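Long-range contacts in putative hexose oxidase (Nonomuraea sp. ATCC 39727, PDB 5AWV), which binds FAD covalently and, as a glycopeptide hexose oxidase, probably oxidises a sugar of teicoplanin-type antibiotics, the acylated glucosamine that becomes an aminoglucuronic acid: residues A[45-50]-A[358-363]; A[59-64]-A[105-110]; A[392-397]-A[431-436]. All coordinates share one frame; numbering follows the deposited sequence.

Interaction 1 (A[45-50]-A[358-363]); sequences LKLRGA and GGRGPA. With NAG (2-acetamido-2-deoxy-beta-D-glucopyranose), chain B.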
loop_
_atom_site.group_PDB
_atom_site.type_symbol
_atom_site.label_atom_id
_atom_site.label_comp_id
_atom_site.label_asym_id
_atom_site.label_seq_id
_atom_site.Cartn_x
_atom_site.Cartn_y
_atom_site.Cartn_z
ATOM N N LEU A 45 -10.563 -14.511 -8.322
ATOM C CA LEU A 45 -10.785 -13.503 -7.316
ATOM C C LEU A 45 -10.334 -13.928 -5.923
ATOM O O LEU A 45 -9.786 -13.096 -5.191
ATOM C CB LEU A 45 -12.195 -13.026 -7.333
ATOM C CG LEU A 45 -12.587 -12.330 -8.631
ATOM C CD1 LEU A 45 -14.090 -12.064 -8.698
ATOM C CD2 LEU A 45 -11.837 -11.020 -8.767
ATOM N N LYS A 46 -10.464 -15.233 -5.644
ATOM C CA LYS A 46 -10.111 -15.821 -4.355
ATOM C C LYS A 46 -8.604 -15.802 -4.250
ATOM O O LYS A 46 -8.027 -15.816 -3.146
ATOM C CB LYS A 46 -10.615 -17.283 -4.307
ATOM C CG LYS A 46 -10.523 -18.000 -2.961
ATOM C CD LYS A 46 -10.864 -19.498 -3.127
ATOM C CE LYS A 46 -9.638 -20.289 -3.341
ATOM N NZ LYS A 46 -8.935 -20.386 -2.027
ATOM N N LEU A 47 -7.956 -15.855 -5.396
ATOM C CA LEU A 47 -6.489 -16.058 -5.415
ATOM C C LEU A 47 -5.737 -14.828 -5.769
ATOM O O LEU A 47 -4.583 -14.894 -6.150
ATOM C CB LEU A 47 -6.111 -17.204 -6.368
ATOM C CG LEU A 47 -6.496 -18.596 -5.905
ATOM C CD1 LEU A 47 -6.241 -19.544 -7.058
ATOM C CD2 LEU A 47 -5.820 -19.075 -4.613
ATOM N N ARG A 48 -6.361 -13.679 -5.741
ATOM C CA ARG A 48 -5.556 -12.544 -6.205
ATOM C C ARG A 48 -4.794 -11.777 -5.134
ATOM O O ARG A 48 -4.162 -10.808 -5.425
ATOM C CB ARG A 48 -6.380 -11.625 -7.055
ATOM C CG ARG A 48 -7.356 -10.765 -6.359
ATOM C CD ARG A 48 -7.874 -9.847 -7.473
ATOM N NE ARG A 48 -8.685 -8.825 -6.870
ATOM C CZ ARG A 48 -8.270 -7.622 -6.449
ATOM N NH1 ARG A 48 -7.056 -7.163 -6.689
ATOM N NH2 ARG A 48 -9.152 -6.849 -5.866
ATOM N N GLY A 49 -4.794 -12.265 -3.913
ATOM C CA GLY A 49 -3.814 -11.820 -2.930
ATOM C C GLY A 49 -2.391 -12.059 -3.394
ATOM O O GLY A 49 -2.099 -13.075 -4.042
ATOM N N ALA A 50 -1.497 -11.122 -3.038
ATOM C CA ALA A 50 -0.077 -11.211 -3.318
ATOM C C ALA A 50 0.691 -12.290 -2.561
ATOM O O ALA A 50 1.600 -12.939 -3.129
ATOM C CB ALA A 50 0.591 -9.883 -3.073
ATOM N N GLY A 358 1.283 -7.119 -11.548
ATOM C CA GLY A 358 1.982 -8.416 -11.330
ATOM C C GLY A 358 1.132 -9.574 -10.810
ATOM O O GLY A 358 0.716 -10.446 -11.598
ATOM N N GLY A 359 0.912 -9.616 -9.488
ATOM C CA GLY A 359 -0.056 -10.533 -8.881
ATOM C C GLY A 359 0.500 -11.442 -7.802
ATOM O O GLY A 359 1.198 -10.963 -6.906
ATOM N N ARG A 360 0.188 -12.744 -7.876
ATOM C CA ARG A 360 0.420 -13.660 -6.749
ATOM C C ARG A 360 1.857 -14.128 -6.680
ATOM O O ARG A 360 2.375 -14.686 -7.622
ATOM C CB ARG A 360 -0.493 -14.862 -6.823
ATOM C CG ARG A 360 -0.467 -15.710 -5.550
ATOM C CD ARG A 360 -1.627 -16.686 -5.598
ATOM N NE ARG A 360 -1.951 -17.392 -4.373
ATOM C CZ ARG A 360 -2.571 -16.901 -3.314
ATOM N NH1 ARG A 360 -2.847 -15.602 -3.201
ATOM N NH2 ARG A 360 -2.833 -17.709 -2.293
ATOM N N GLY A 361 2.469 -13.969 -5.521
ATOM C CA GLY A 361 3.894 -14.205 -5.345
ATOM C C GLY A 361 4.184 -15.388 -4.454
ATOM O O GLY A 361 3.283 -16.034 -4.002
ATOM N N PRO A 362 5.461 -15.640 -4.161
ATOM C CA PRO A 362 5.811 -16.704 -3.225
ATOM C C PRO A 362 5.422 -16.328 -1.790
ATOM O O PRO A 362 5.000 -15.204 -1.497
ATOM C CB PRO A 362 7.335 -16.799 -3.378
ATOM C CG PRO A 362 7.716 -15.365 -3.598
ATOM C CD PRO A 362 6.577 -14.695 -4.347
ATOM N N ALA A 363 5.487 -17.294 -0.922
ATOM C CA ALA A 363 5.068 -17.141 0.421
ATOM C C ALA A 363 6.176 -16.325 1.178
ATOM O O ALA A 363 7.325 -16.521 0.938
ATOM C CB ALA A 363 4.855 -18.513 0.999
HETATM C C1 NAG B . 7.748 -13.438 -8.466
HETATM C C2 NAG B . 6.366 -13.758 -9.014
HETATM C C3 NAG B . 5.952 -15.167 -8.610
HETATM C C4 NAG B . 6.988 -16.204 -9.013
HETATM C C5 NAG B . 8.390 -15.762 -8.609
HETATM C C6 NAG B . 9.379 -16.762 -9.180
HETATM C C7 NAG B . 4.356 -12.253 -9.054
HETATM C C8 NAG B . 4.014 -12.667 -10.510
HETATM N N2 NAG B . 5.435 -12.775 -8.436
HETATM O O3 NAG B . 4.719 -15.490 -9.259
HETATM O O4 NAG B . 6.675 -17.430 -8.322
HETATM O O5 NAG B . 8.670 -14.392 -9.074
HETATM O O6 NAG B . 10.528 -16.543 -8.361
HETATM O O7 NAG B . 3.661 -11.410 -8.495
HETATM O O HOH W 1 -5.736 -14.478 -2.382
#
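Gly361 N donates to Ala50 O over 2.7 Å in a nearly straight bond (158°), lying in the carbonyl plane and on a lone pair. The second direct bond comes from a side chain: Arg360 NH1 reaches Gly49 O at 2.8 Å, but with a bent N-H (136°) that arrives from above the peptide carbonyl while the oxygen stays close to the guanidinium plane. Two consecutive carbonyls of 45-50 are thus taken by two consecutive residues of 358-363. A water extends the grip, donating to Lys46 O, accepting from Gly49 N at 2.9 Å and, weakly, from Arg360 NH1. Arg360 gets there with CG anti to the backbone N (chi1 -170°) and the chain extended as far as NE, so that its CG passes 3.4 Å from Gly49 O on the way. Its other terminal nitrogen, NH2, is held by Phe54 O.

Residues 45-50 are the end of helix 42-46 and the turn after it, in the FAD-binding part of this FAD-linked oxidase; 358-363 is the loop leading into strand 363-371 of the substrate-side sheet. The contact therefore bridges the two halves of the enzyme beside the flavin, with the Ala50 side chain about 4 Å from both FAD and His91, a covalent flavin attachment residue. The same loop also meets a bound N-acetylglucosamine, whose NAG O3 donates to Arg360 O at 3.0 Å.

The remaining packing is modest. Leu47 CD2 sits over one face of the Arg360 guanidinium, off-centre toward its rim and 4.0 Å from Arg360 NH2, the two side chains crossing obliquely; Leu47 also packs on Arg349 of the second subunit. The methyl of Ala50 rests 4.0 Å from Gly359 O.

Interaction 2 (A[59-64]-A[105-110]); sequences DYIHLV and IIDMSL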
loop_
_atom_site.group_PDB
_atom_site.type_symbol
_atom_site.label_atom_id
_atom_site.label_comp_id
_atom_site.label_asym_id
_atom_site.label_seq_id
_atom_site.Cartn_x
_atom_site.Cartn_y
_atom_site.Cartn_z
ATOM N N ASP A 59 -17.865 -17.569 0.973
ATOM C CA ASP A 59 -19.169 -17.922 0.382
ATOM C C ASP A 59 -19.360 -17.260 -0.977
ATOM O O ASP A 59 -19.868 -17.877 -1.923
ATOM C CB ASP A 59 -20.320 -17.516 1.308
ATOM C CG ASP A 59 -20.333 -18.308 2.634
ATOM O OD1 ASP A 59 -19.660 -19.369 2.781
ATOM O OD2 ASP A 59 -21.015 -17.864 3.536
ATOM N N TYR A 60 -18.996 -15.970 -1.067
ATOM C CA TYR A 60 -19.007 -15.333 -2.364
ATOM C C TYR A 60 -18.028 -14.205 -2.345
ATOM O O TYR A 60 -17.627 -13.766 -1.245
ATOM C CB TYR A 60 -20.411 -14.809 -2.790
ATOM C CG TYR A 60 -21.161 -13.909 -1.863
ATOM C CD1 TYR A 60 -21.959 -14.429 -0.796
ATOM C CD2 TYR A 60 -21.156 -12.517 -2.054
ATOM C CE1 TYR A 60 -22.663 -13.559 0.054
ATOM C CE2 TYR A 60 -21.814 -11.700 -1.210
ATOM C CZ TYR A 60 -22.580 -12.212 -0.148
ATOM O OH TYR A 60 -23.223 -11.267 0.692
ATOM N N ILE A 61 -17.676 -13.724 -3.531
ATOM C CA ILE A 61 -16.944 -12.464 -3.682
ATOM C C ILE A 61 -17.851 -11.447 -4.428
ATOM O O ILE A 61 -18.359 -11.720 -5.493
ATOM C CB ILE A 61 -15.607 -12.753 -4.414
ATOM C CG1 ILE A 61 -14.828 -13.765 -3.604
ATOM C CG2 ILE A 61 -14.768 -11.486 -4.598
ATOM C CD1 ILE A 61 -13.642 -14.413 -4.253
ATOM N N HIS A 62 -18.051 -10.281 -3.846
ATOM C CA HIS A 62 -18.945 -9.281 -4.355
ATOM C C HIS A 62 -18.160 -8.192 -5.057
ATOM O O HIS A 62 -17.421 -7.374 -4.408
ATOM C CB HIS A 62 -19.724 -8.746 -3.151
ATOM C CG HIS A 62 -21.116 -8.328 -3.436
ATOM N ND1 HIS A 62 -22.067 -8.203 -2.441
ATOM C CD2 HIS A 62 -21.713 -7.931 -4.584
ATOM C CE1 HIS A 62 -23.195 -7.778 -2.976
ATOM N NE2 HIS A 62 -23.003 -7.594 -4.271
ATOM N N LEU A 63 -18.292 -8.186 -6.378
ATOM C CA LEU A 63 -17.736 -7.108 -7.201
ATOM C C LEU A 63 -18.653 -5.946 -7.226
ATOM O O LEU A 63 -19.852 -6.110 -7.520
ATOM C CB LEU A 63 -17.560 -7.596 -8.650
ATOM C CG LEU A 63 -16.390 -8.520 -8.858
ATOM C CD1 LEU A 63 -16.457 -9.228 -10.217
ATOM C CD2 LEU A 63 -15.026 -7.821 -8.724
ATOM N N VAL A 64 -18.119 -4.769 -6.902
ATOM C CA VAL A 64 -18.913 -3.607 -6.782
ATOM C C VAL A 64 -18.344 -2.458 -7.657
ATOM O O VAL A 64 -17.164 -2.215 -7.661
ATOM C CB VAL A 64 -19.003 -3.164 -5.306
ATOM C CG1 VAL A 64 -19.764 -4.177 -4.486
ATOM C CG2 VAL A 64 -17.615 -2.910 -4.691
ATOM N N ILE A 105 -15.920 -11.512 0.496
ATOM C CA ILE A 105 -14.957 -10.466 0.101
ATOM C C ILE A 105 -15.659 -9.420 -0.737
ATOM O O ILE A 105 -16.328 -9.761 -1.706
ATOM C CB ILE A 105 -13.760 -11.090 -0.652
ATOM C CG1 ILE A 105 -13.065 -12.030 0.285
ATOM C CG2 ILE A 105 -12.816 -9.980 -1.139
ATOM C CD1 ILE A 105 -11.906 -12.782 -0.299
ATOM N N ILE A 106 -15.628 -8.157 -0.325
ATOM C CA ILE A 106 -16.005 -7.095 -1.197
ATOM C C ILE A 106 -14.730 -6.663 -1.991
ATOM O O ILE A 106 -13.800 -6.071 -1.434
ATOM C CB ILE A 106 -16.637 -5.921 -0.456
ATOM C CG1 ILE A 106 -17.897 -6.442 0.292
ATOM C CG2 ILE A 106 -16.985 -4.818 -1.422
ATOM C CD1 ILE A 106 -18.573 -5.407 1.176
ATOM N N ASP A 107 -14.770 -6.921 -3.292
ATOM C CA ASP A 107 -13.634 -6.748 -4.163
ATOM C C ASP A 107 -13.822 -5.456 -4.940
ATOM O O ASP A 107 -14.831 -5.276 -5.613
ATOM C CB ASP A 107 -13.480 -7.955 -5.087
ATOM C CG ASP A 107 -12.190 -7.884 -5.939
ATOM O OD1 ASP A 107 -11.961 -6.820 -6.578
ATOM O OD2 ASP A 107 -11.409 -8.860 -5.890
ATOM N N MET A 108 -12.860 -4.544 -4.829
ATOM C CA MET A 108 -12.965 -3.197 -5.398
ATOM C C MET A 108 -12.394 -2.994 -6.789
ATOM O O MET A 108 -12.298 -1.818 -7.261
ATOM C CB MET A 108 -12.328 -2.189 -4.476
ATOM C CG MET A 108 -12.774 -2.269 -2.999
ATOM S SD MET A 108 -14.522 -1.976 -2.638
ATOM C CE MET A 108 -14.415 -0.259 -2.369
ATOM N N SER A 109 -12.094 -4.086 -7.451
ATOM C CA SER A 109 -11.430 -4.130 -8.773
ATOM C C SER A 109 -12.080 -3.203 -9.818
ATOM O O SER A 109 -11.367 -2.607 -10.673
ATOM C CB SER A 109 -11.500 -5.525 -9.374
ATOM O OG SER A 109 -10.691 -6.494 -8.780
ATOM N N LEU A 110 -13.409 -3.105 -9.791
ATOM C CA LEU A 110 -14.115 -2.241 -10.746
ATOM C C LEU A 110 -14.039 -0.758 -10.417
ATOM O O LEU A 110 -14.360 0.045 -11.296
ATOM C CB LEU A 110 -15.569 -2.703 -10.909
ATOM C CG LEU A 110 -15.835 -4.114 -11.431
ATOM C CD1 LEU A 110 -17.312 -4.403 -11.411
ATOM C CD2 LEU A 110 -15.352 -4.321 -12.850
HETATM O O HOH W 2 -15.218 -4.111 -8.004
#
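Strands 60-63 and 104-107 lie next to each other, parallel, in the small mixed sheet of the FAD-binding domain characteristic of this flavoprotein family. Their short axes approach to 4.7 Å, and Ile61, His62 and Leu63 pair with Ile105, Ile106 and Asp107. His62 supplies both of the stronger backbone bonds: its N donates to Ile105 O at 2.8 Å, nearly along the C=O axis, and its O accepts from Asp107 N at 2.9 Å, the donor standing above the carbonyl plane. The bond from Ile105 N to Tyr60 O is weak.

On one face Ile61 and Ile105 lie side by side, pointing the same way. Ile61 CG2, anti to the backbone N, lies 3.8 Å from Asp107 CB, and the Leu63 side chain lies alongside that of Asp107, its CD2 3.9 Å from Asp107 OD1. That oxygen accepts from Ser109 N at 2.9 Å and from Ser109 OG at 2.6 Å, the first bond forming an Asx turn. Asp107 OD2 makes a salt bridge with Arg48, which would favour the ionised carboxylate. Past the paired residues, the Val64 side chain crosses those of Ile106 and Met108 obliquely, its CG2 3.8 Å from both Ile106 CG2 and Met108 SD. Here a water joins the diverging backbones, donating to Val64 O and Asp107 O and accepting from Leu110 N.

Helix 67-80 packs on the His62 and Ile106 face through Ala73 and Val74, and Val70 meets Val64, whereas Leu45 of helix 42-46 lies against Ile61, Leu63 and Asp107. Strand 33-35 bonds to the outer edge of 60-63, and strand 84-87 flanks 104-107, bringing Val86 to Met108, which itself touches FAD.

Interaction 3 (A[392-397]-A[431-436]); sequences GIDYGA and GWANPG. With T55 (8-methylnonanoic acid), chain Z.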
loop_
_atom_site.group_PDB
_atom_site.type_symbol
_atom_site.label_atom_id
_atom_site.label_comp_id
_atom_site.label_asym_id
_atom_site.label_seq_id
_atom_site.Cartn_x
_atom_site.Cartn_y
_atom_site.Cartn_z
ATOM N N GLY A 392 19.269 -23.476 4.963
ATOM C CA GLY A 392 17.909 -23.904 4.655
ATOM C C GLY A 392 16.965 -22.750 4.335
ATOM O O GLY A 392 15.828 -22.980 3.971
ATOM N N ILE A 393 17.448 -21.519 4.414
ATOM C CA ILE A 393 16.600 -20.350 4.188
ATOM C C ILE A 393 16.721 -19.960 2.765
ATOM O O ILE A 393 17.829 -19.637 2.315
ATOM C CB ILE A 393 17.012 -19.171 5.084
ATOM C CG1 ILE A 393 17.070 -19.636 6.519
ATOM C CG2 ILE A 393 16.089 -17.963 4.805
ATOM C CD1 ILE A 393 15.733 -20.250 6.984
ATOM N N ASP A 394 15.614 -20.030 2.020
ATOM C CA ASP A 394 15.591 -19.641 0.635
ATOM C C ASP A 394 15.944 -18.179 0.380
ATOM O O ASP A 394 16.768 -17.867 -0.491
ATOM C CB ASP A 394 14.216 -19.921 -0.008
ATOM C CG ASP A 394 13.873 -21.428 -0.115
ATOM O OD1 ASP A 394 14.760 -22.257 0.117
ATOM O OD2 ASP A 394 12.698 -21.755 -0.398
ATOM N N TYR A 395 15.262 -17.264 1.082
ATOM C CA TYR A 395 15.620 -15.823 1.049
ATOM C C TYR A 395 15.400 -15.270 2.395
ATOM O O TYR A 395 14.407 -15.601 3.031
ATOM C CB TYR A 395 14.761 -15.023 0.068
ATOM C CG TYR A 395 15.086 -13.527 0.065
ATOM C CD1 TYR A 395 16.285 -13.062 -0.473
ATOM C CD2 TYR A 395 14.170 -12.572 0.547
ATOM C CE1 TYR A 395 16.623 -11.714 -0.474
ATOM C CE2 TYR A 395 14.463 -11.210 0.518
ATOM C CZ TYR A 395 15.680 -10.779 0.049
ATOM O OH TYR A 395 15.975 -9.454 0.008
ATOM N N GLY A 396 16.408 -14.551 2.887
ATOM C CA GLY A 396 16.321 -13.874 4.124
ATOM C C GLY A 396 17.057 -12.565 3.954
ATOM O O GLY A 396 18.123 -12.514 3.273
ATOM N N ALA A 397 16.501 -11.482 4.538
ATOM C CA ALA A 397 17.115 -10.174 4.375
ATOM C C ALA A 397 16.722 -9.183 5.477
ATOM O O ALA A 397 15.654 -9.348 6.165
ATOM C CB ALA A 397 16.809 -9.618 3.000
ATOM N N GLY A 431 11.305 -15.390 2.705
ATOM C CA GLY A 431 10.391 -15.938 1.709
ATOM C C GLY A 431 10.790 -17.406 1.405
ATOM O O GLY A 431 11.964 -17.783 1.551
ATOM N N TRP A 432 9.806 -18.226 1.066
ATOM C CA TRP A 432 10.087 -19.649 0.832
ATOM C C TRP A 432 9.280 -20.160 -0.345
ATOM O O TRP A 432 8.148 -19.712 -0.586
ATOM C CB TRP A 432 9.879 -20.432 2.123
ATOM C CG TRP A 432 8.533 -20.316 2.681
ATOM C CD1 TRP A 432 7.463 -21.139 2.422
ATOM C CD2 TRP A 432 8.052 -19.301 3.564
ATOM N NE1 TRP A 432 6.361 -20.679 3.080
ATOM C CE2 TRP A 432 6.696 -19.559 3.793
ATOM C CE3 TRP A 432 8.629 -18.178 4.165
ATOM C CZ2 TRP A 432 5.939 -18.786 4.642
ATOM C CZ3 TRP A 432 7.864 -17.391 4.929
ATOM C CH2 TRP A 432 6.530 -17.682 5.175
ATOM N N ALA A 433 9.903 -21.052 -1.125
ATOM C CA ALA A 433 9.281 -21.562 -2.381
ATOM C C ALA A 433 8.340 -22.724 -2.085
ATOM O O ALA A 433 7.323 -22.849 -2.726
ATOM C CB ALA A 433 10.356 -21.992 -3.373
ATOM N N ASN A 434 8.656 -23.543 -1.090
ATOM C CA ASN A 434 7.858 -24.685 -0.754
ATOM C C ASN A 434 7.093 -24.615 0.570
ATOM O O ASN A 434 7.690 -24.570 1.635
ATOM C CB ASN A 434 8.777 -25.911 -0.685
ATOM C CG ASN A 434 8.004 -27.182 -0.771
ATOM O OD1 ASN A 434 7.155 -27.494 0.099
ATOM N ND2 ASN A 434 8.216 -27.898 -1.861
ATOM N N PRO A 435 5.777 -24.762 0.538
ATOM C CA PRO A 435 4.992 -24.693 1.792
ATOM C C PRO A 435 5.428 -25.583 2.959
ATOM O O PRO A 435 5.253 -25.232 4.158
ATOM C CB PRO A 435 3.597 -25.082 1.324
ATOM C CG PRO A 435 3.570 -24.515 -0.039
ATOM C CD PRO A 435 4.906 -24.882 -0.628
ATOM N N GLY A 436 5.987 -26.744 2.636
ATOM C CA GLY A 436 6.671 -27.616 3.651
ATOM C C GLY A 436 7.767 -26.995 4.504
ATOM O O GLY A 436 7.968 -27.385 5.647
HETATM C CAD T55 Z . 12.605 -17.409 -1.359
HETATM C CAE T55 Z . 11.778 -17.170 -2.597
HETATM C CAG T55 Z . 11.777 -15.686 -2.962
HETATM C CAH T55 Z . 11.026 -14.884 -1.894
HETATM C CAI T55 Z . 11.190 -13.385 -2.113
HETATM C CAJ T55 Z . 10.417 -12.596 -1.053
HETATM C CAK T55 Z . 10.216 -11.190 -1.571
HETATM C CAL T55 Z . 9.264 -10.372 -0.682
HETATM C CAF T55 Z . 12.368 -17.995 -3.719
HETATM C C T55 Z . 9.238 -8.932 -1.216
HETATM O O T55 Z . 9.864 -8.582 -2.242
HETATM O O HOH W 3 11.385 -24.045 0.140
#
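The branched tail of the bound 8-methylnonanoic acid lies against the very point where the two strands pair: T55 CAD is 3.0 Å from Gly431 O, 3.3 Å from Asp394 CB and 3.5 Å from Tyr395 CB. Gly431, with no side chain, lets the acyl chain lie directly on the backbone. Tyr395 and Gly431 form an antiparallel hydrogen-bonded pair of unequal strength. Gly431 N donates to Tyr395 O at 3.1 Å, from above the carbonyl plane, while the return bond from Tyr395 N to Gly431 O is weak.

Beyond the pair, the carboxylate of Asp394 takes over. With CG beside the backbone N (chi1 -66°), its OD2 receives Ala433 N on the anti lone pair, at 3.0 Å and almost straight (171°). A water donates to the same oxygen and accepts from Asn434 N, so two successive backbone N-H groups are served by one carboxylate oxygen, directly and through water. Asn434 OD1 then accepts from Gly436 N in an Asx turn.

Tyr395 CG is anti to the backbone N (chi1 178°), which brings Tyr395 CD2 to 4.1 Å from T55 CAI; its hydroxyl bonds to Trp399 NE1. Trp432 CG takes the crowded position between the backbone N and carbonyl carbon, and its ring packs on helix 438-452. This is the end of an antiparallel strand pair in the seven-stranded substrate-side sheet, where Asp394, Tyr395, Gly431 and Trp432, joined by Met304 and Pro362, line the pocket for the lipid tail of teicoplanin.

From the N terminus, the turn after helix 42-46 opens the longest loop, which returns at 358-363 in interaction 1 and joins the FAD-binding part to the substrate-side sheet. Interaction 2 falls wholly within that span, closing the short excursion through helix 67-80 and strand 84-87. The segments of the two touch directly, and both contacts reach the second subunit. Interaction 3 follows in series, closing the connection between strands 395-402 and 424-432. It meets interaction 1 through a probable hydrogen bond between Trp432 N and Ala363 O, whereas interactions 2 and 3 stay about 19 Å apart at their nearest atoms.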